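Local coordinates for DNA polymerase sliding clamp 3 (PDB 3AIZ), which forms part of a ring-shaped sliding platform that encircles DNA and tethers the polymerase and other processing proteins to it, at residues Val202-Glu216 against Leu227-Ile241. Numbering follows the deposited sequence.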
loop_
_atom_site.group_PDB
_atom_site.type_symbol
_atom_site.label_atom_id
_atom_site.label_comp_id
_atom_site.label_asym_id
_atom_site.label_seq_id
_atom_site.Cartn_x
_atom_site.Cartn_y
_atom_site.Cartn_z
ATOM N N VAL C 202 1.632 30.808 -3.872
ATOM C CA VAL C 202 0.713 30.664 -2.750
ATOM C C VAL C 202 1.027 29.395 -1.971
ATOM O O VAL C 202 1.179 29.422 -0.751
ATOM C CB VAL C 202 -0.755 30.610 -3.214
ATOM C CG1 VAL C 202 -1.672 30.310 -2.037
ATOM C CG2 VAL C 202 -1.151 31.916 -3.886
ATOM N N VAL C 203 1.126 28.285 -2.695
ATOM C CA VAL C 203 1.386 26.982 -2.096
ATOM C C VAL C 203 2.650 26.963 -1.238
ATOM O O VAL C 203 2.664 26.381 -0.154
ATOM C CB VAL C 203 1.489 25.886 -3.171
ATOM C CG1 VAL C 203 2.022 24.601 -2.568
ATOM C CG2 VAL C 203 0.133 25.660 -3.823
ATOM N N ASN C 204 3.705 27.608 -1.726
ATOM C CA ASN C 204 4.995 27.596 -1.041
ATOM C C ASN C 204 4.998 28.286 0.324
ATOM O O ASN C 204 6.034 28.359 0.983
ATOM C CB ASN C 204 6.084 28.193 -1.938
ATOM C CG ASN C 204 6.442 27.288 -3.103
ATOM O OD1 ASN C 204 6.110 26.102 -3.109
ATOM N ND2 ASN C 204 7.128 27.844 -4.095
ATOM N N THR C 205 3.842 28.786 0.748
ATOM C CA THR C 205 3.731 29.426 2.055
ATOM C C THR C 205 3.099 28.483 3.075
ATOM O O THR C 205 2.891 28.849 4.231
ATOM C CB THR C 205 2.909 30.733 1.989
ATOM O OG1 THR C 205 1.539 30.432 1.693
ATOM C CG2 THR C 205 3.462 31.659 0.920
ATOM N N SER C 206 2.803 27.263 2.636
ATOM C CA SER C 206 2.136 26.276 3.481
ATOM C C SER C 206 2.951 25.880 4.714
ATOM O O SER C 206 2.385 25.534 5.752
ATOM C CB SER C 206 1.775 25.034 2.663
ATOM O OG SER C 206 2.911 24.511 1.996
ATOM N N LYS C 207 4.275 25.928 4.606
ATOM C CA LYS C 207 5.135 25.564 5.728
ATOM C C LYS C 207 5.119 26.605 6.847
ATOM O O LYS C 207 5.974 26.585 7.733
ATOM C CB LYS C 207 6.569 25.289 5.261
ATOM C CG LYS C 207 6.814 23.837 4.863
ATOM C CD LYS C 207 8.253 23.597 4.428
ATOM C CE LYS C 207 8.439 23.838 2.939
ATOM N NZ LYS C 207 8.097 25.230 2.540
ATOM N N MET C 208 4.148 27.513 6.799
ATOM C CA MET C 208 3.931 28.465 7.883
ATOM C C MET C 208 2.941 27.884 8.888
ATOM O O MET C 208 2.612 28.516 9.892
ATOM C CB MET C 208 3.408 29.797 7.341
ATOM C CG MET C 208 4.443 30.628 6.596
ATOM S SD MET C 208 5.763 31.241 7.664
ATOM C CE MET C 208 4.811 32.081 8.928
ATOM N N ARG C 209 2.475 26.672 8.601
ATOM C CA ARG C 209 1.502 25.977 9.440
ATOM C C ARG C 209 1.817 26.068 10.931
ATOM O O ARG C 209 1.043 26.635 11.702
ATOM C CB ARG C 209 1.410 24.508 9.026
ATOM C CG ARG C 209 0.581 23.643 9.963
ATOM C CD ARG C 209 0.666 22.180 9.561
ATOM N NE ARG C 209 0.440 22.012 8.129
ATOM C CZ ARG C 209 -0.759 21.861 7.576
ATOM N NH1 ARG C 209 -0.872 21.721 6.261
ATOM N NH2 ARG C 209 -1.845 21.850 8.340
ATOM N N LYS C 210 2.950 25.502 11.330
ATOM C CA LYS C 210 3.324 25.444 12.741
ATOM C C LYS C 210 3.460 26.816 13.410
ATOM O O LYS C 210 2.814 27.074 14.428
ATOM C CB LYS C 210 4.606 24.627 12.927
ATOM C CG LYS C 210 4.461 23.156 12.577
ATOM C CD LYS C 210 5.778 22.416 12.755
ATOM C CE LYS C 210 6.349 22.631 14.148
ATOM N NZ LYS C 210 5.407 22.185 15.213
ATOM N N PRO C 211 4.299 27.700 12.844
ATOM C CA PRO C 211 4.574 28.994 13.481
ATOM C C PRO C 211 3.341 29.887 13.590
ATOM O O PRO C 211 3.175 30.576 14.595
ATOM C CB PRO C 211 5.591 29.644 12.535
ATOM C CG PRO C 211 6.149 28.528 11.730
ATOM C CD PRO C 211 5.039 27.546 11.581
ATOM N N SER C 212 2.491 29.873 12.568
ATOM C CA SER C 212 1.369 30.802 12.494
ATOM C C SER C 212 0.070 30.207 13.032
ATOM O O SER C 212 -0.323 29.105 12.653
ATOM C CB SER C 212 1.173 31.280 11.051
ATOM O OG SER C 212 0.178 32.286 10.970
ATOM N N ASP C 213 -0.591 30.948 13.916
ATOM C CA ASP C 213 -1.874 30.524 14.468
ATOM C C ASP C 213 -3.018 30.814 13.497
ATOM O O ASP C 213 -3.735 29.903 13.081
ATOM C CB ASP C 213 -2.130 31.194 15.824
ATOM C CG ASP C 213 -1.758 32.672 15.832
ATOM O OD1 ASP C 213 -2.549 33.500 15.324
ATOM O OD2 ASP C 213 -0.672 33.006 16.357
ATOM N N THR C 214 -3.179 32.084 13.138
ATOM C CA THR C 214 -4.206 32.487 12.183
ATOM C C THR C 214 -3.580 33.196 10.986
ATOM O O THR C 214 -2.484 33.743 11.082
ATOM C CB THR C 214 -5.258 33.410 12.830
ATOM O OG1 THR C 214 -4.643 34.641 13.232
ATOM C CG2 THR C 214 -5.885 32.738 14.043
ATOM N N VAL C 215 -4.284 33.182 9.859
ATOM C CA VAL C 215 -3.793 33.815 8.641
ATOM C C VAL C 215 -4.837 34.755 8.049
ATOM O O VAL C 215 -6.010 34.401 7.936
ATOM C CB VAL C 215 -3.388 32.766 7.582
ATOM C CG1 VAL C 215 -4.534 31.797 7.324
ATOM C CG2 VAL C 215 -2.952 33.447 6.295
ATOM N N GLU C 216 -4.406 35.954 7.676
ATOM C CA GLU C 216 -5.304 36.934 7.078
ATOM C C GLU C 216 -5.110 36.998 5.569
ATOM O O GLU C 216 -4.003 37.223 5.084
ATOM C CB GLU C 216 -5.101 38.312 7.712
ATOM C CG GLU C 216 -5.384 38.337 9.208
ATOM C CD GLU C 216 -5.105 39.687 9.840
ATOM O OE1 GLU C 216 -5.326 40.719 9.169
ATOM O OE2 GLU C 216 -4.668 39.716 11.012
ATOM N N LEU C 227 -1.081 37.600 1.920
ATOM C CA LEU C 227 -1.235 36.569 2.933
ATOM C C LEU C 227 -0.428 36.959 4.162
ATOM O O LEU C 227 0.803 36.952 4.135
ATOM C CB LEU C 227 -0.762 35.214 2.409
ATOM C CG LEU C 227 -1.517 34.620 1.221
ATOM C CD1 LEU C 227 -0.823 33.362 0.725
ATOM C CD2 LEU C 227 -2.964 34.334 1.590
ATOM N N ARG C 228 -1.123 37.319 5.234
ATOM C CA ARG C 228 -0.453 37.643 6.485
ATOM C C ARG C 228 -0.597 36.503 7.472
ATOM O O ARG C 228 -1.662 36.304 8.053
ATOM C CB ARG C 228 -1.011 38.927 7.099
ATOM C CG ARG C 228 -0.728 39.046 8.590
ATOM C CD ARG C 228 -1.019 40.436 9.118
ATOM N NE ARG C 228 -0.100 41.426 8.568
ATOM C CZ ARG C 228 0.087 42.635 9.084
ATOM N NH1 ARG C 228 -0.576 42.999 10.173
ATOM N NH2 ARG C 228 0.944 43.477 8.520
ATOM N N TYR C 229 0.478 35.746 7.651
ATOM C CA TYR C 229 0.494 34.692 8.650
ATOM C C TYR C 229 0.845 35.285 10.005
ATOM O O TYR C 229 2.003 35.603 10.273
ATOM C CB TYR C 229 1.488 33.600 8.265
ATOM C CG TYR C 229 1.049 32.763 7.087
ATOM C CD1 TYR C 229 1.463 33.071 5.798
ATOM C CD2 TYR C 229 0.222 31.662 7.264
ATOM C CE1 TYR C 229 1.067 32.305 4.718
ATOM C CE2 TYR C 229 -0.179 30.891 6.191
ATOM C CZ TYR C 229 0.247 31.216 4.920
ATOM O OH TYR C 229 -0.153 30.450 3.849
ATOM N N ASN C 230 -0.166 35.447 10.851
ATOM C CA ASN C 230 0.025 36.021 12.176
ATOM C C ASN C 230 0.976 35.199 13.034
ATOM O O ASN C 230 0.961 33.968 12.997
ATOM C CB ASN C 230 -1.317 36.182 12.891
ATOM C CG ASN C 230 -2.231 37.177 12.201
ATOM O OD1 ASN C 230 -3.435 36.951 12.087
ATOM N ND2 ASN C 230 -1.661 38.285 11.736
ATOM N N LEU C 231 1.805 35.892 13.806
ATOM C CA LEU C 231 2.746 35.243 14.707
ATOM C C LEU C 231 2.483 35.691 16.137
ATOM O O LEU C 231 1.922 36.764 16.360
ATOM C CB LEU C 231 4.183 35.582 14.310
ATOM C CG LEU C 231 4.654 35.065 12.951
ATOM C CD1 LEU C 231 5.994 35.679 12.586
ATOM C CD2 LEU C 231 4.735 33.544 12.954
ATOM N N PRO C 232 2.885 34.866 17.113
ATOM C CA PRO C 232 2.727 35.207 18.530
ATOM C C PRO C 232 3.328 36.571 18.859
ATOM O O PRO C 232 4.245 37.026 18.174
ATOM C CB PRO C 232 3.512 34.102 19.241
ATOM C CG PRO C 232 3.434 32.943 18.313
ATOM C CD PRO C 232 3.462 33.523 16.927
ATOM N N GLN C 233 2.803 37.213 19.898
ATOM C CA GLN C 233 3.312 38.501 20.355
ATOM C C GLN C 233 3.229 39.578 19.277
ATOM O O GLN C 233 4.152 40.375 19.111
ATOM C CB GLN C 233 4.749 38.362 20.864
ATOM C CG GLN C 233 4.919 37.293 21.933
ATOM C CD GLN C 233 4.026 37.524 23.137
ATOM O OE1 GLN C 233 3.748 38.665 23.511
ATOM N NE2 GLN C 233 3.572 36.438 23.754
ATOM N N GLY C 234 2.119 39.592 18.545
ATOM C CA GLY C 234 1.855 40.634 17.570
ATOM C C GLY C 234 2.757 40.612 16.351
ATOM O O GLY C 234 2.857 41.605 15.629
ATOM N N GLY C 235 3.415 39.483 16.117
ATOM C CA GLY C 235 4.280 39.339 14.961
ATOM C C GLY C 235 3.492 38.978 13.722
ATOM O O GLY C 235 2.283 38.759 13.792
ATOM N N TYR C 236 4.170 38.917 12.581
ATOM C CA TYR C 236 3.514 38.539 11.335
ATOM C C TYR C 236 4.507 38.207 10.226
ATOM O O TYR C 236 5.680 38.579 10.287
ATOM C CB TYR C 236 2.552 39.640 10.871
ATOM C CG TYR C 236 3.207 40.988 10.660
ATOM C CD1 TYR C 236 3.887 41.276 9.483
ATOM C CD2 TYR C 236 3.140 41.974 11.635
ATOM C CE1 TYR C 236 4.487 42.507 9.287
ATOM C CE2 TYR C 236 3.736 43.209 11.446
ATOM C CZ TYR C 236 4.407 43.470 10.271
ATOM O OH TYR C 236 5.002 44.697 10.079
ATOM N N ALA C 237 4.018 37.495 9.217
ATOM C CA ALA C 237 4.798 37.179 8.029
ATOM C C ALA C 237 3.957 37.488 6.796
ATOM O O ALA C 237 3.073 36.716 6.430
ATOM C CB ALA C 237 5.216 35.718 8.040
ATOM N N ASP C 238 4.227 38.624 6.164
ATOM C CA ASP C 238 3.442 39.060 5.016
ATOM C C ASP C 238 3.991 38.531 3.697
ATOM O O ASP C 238 5.194 38.593 3.442
ATOM C CB ASP C 238 3.359 40.589 4.968
ATOM C CG ASP C 238 2.486 41.161 6.069
ATOM O OD1 ASP C 238 1.743 40.386 6.707
ATOM O OD2 ASP C 238 2.539 42.390 6.293
ATOM N N PHE C 239 3.098 38.011 2.864
ATOM C CA PHE C 239 3.460 37.570 1.524
ATOM C C PHE C 239 2.611 38.291 0.482
ATOM O O PHE C 239 1.407 38.053 0.379
ATOM C CB PHE C 239 3.290 36.056 1.390
ATOM C CG PHE C 239 4.229 35.260 2.251
ATOM C CD1 PHE C 239 3.951 35.046 3.590
ATOM C CD2 PHE C 239 5.389 34.723 1.719
ATOM C CE1 PHE C 239 4.813 34.315 4.384
ATOM C CE2 PHE C 239 6.256 33.991 2.509
ATOM C CZ PHE C 239 5.966 33.786 3.843
ATOM N N TYR C 240 3.239 39.181 -0.280
ATOM C CA TYR C 240 2.554 39.888 -1.354
ATOM C C TYR C 240 2.821 39.203 -2.688
ATOM O O TYR C 240 3.951 39.201 -3.177
ATOM C CB TYR C 240 3.008 41.348 -1.419
ATOM C CG TYR C 240 2.719 42.144 -0.167
ATOM C CD1 TYR C 240 3.558 42.064 0.937
ATOM C CD2 TYR C 240 1.614 42.980 -0.090
ATOM C CE1 TYR C 240 3.301 42.790 2.082
ATOM C CE2 TYR C 240 1.349 43.712 1.053
ATOM C CZ TYR C 240 2.197 43.613 2.136
ATOM O OH TYR C 240 1.945 44.336 3.280
ATOM N N ILE C 241 1.779 38.623 -3.274
ATOM C CA ILE C 241 1.913 37.918 -4.543
ATOM C C ILE C 241 1.254 38.695 -5.680
ATOM O O ILE C 241 0.081 39.054 -5.599
ATOM C CB ILE C 241 1.311 36.506 -4.462
ATOM C CG1 ILE C 241 1.883 35.761 -3.255
ATOM C CG2 ILE C 241 1.572 35.738 -5.748
ATOM C CD1 ILE C 241 1.331 34.369 -3.079
#
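Val215 and Tyr229 form a non-hydrogen-bonded antiparallel pair, and Glu216 N to Arg228 O (2.8 Å) and Arg228 N to Glu216 O close the adjacent hydrogen-bonded one, in a β-hairpin of the C-terminal PCNA domain. Strand 235-241 continues this sheet beyond strand 227-231, and the end of helix 199-203 and the connection that follows it, as far as Ser212, fold back over the sheet face that carries Tyr229. That ring is held between two aliphatic groups: Met208 CB stands over one face, 3.8 Å from the centroid and 14° off the normal, and Val215 CG2 lies over the opposite face. Tyr229 OH donates to Thr205 OG1 at 2.7 Å, and Thr205 OG1 in turn donates a hydrogen bond to Val202 O. With chi1 at 68°, Thr205 OG1 serves both bonds while CG2 lies over the Phe239 ring in a CH-pi contact. The Met208 chain, bent at chi2 and chi3, brings CE to Ala237 CB (3.8 Å). Phe21 also touches Thr205, and Phe139 of helix 136-149 touches Tyr229. At the other end of this connection, Ser212 OG is hydrogen-bonded to Thr136 OG1 and donates to Asn230 O at 2.7 Å, the donor lying 20° from the carbonyl plane.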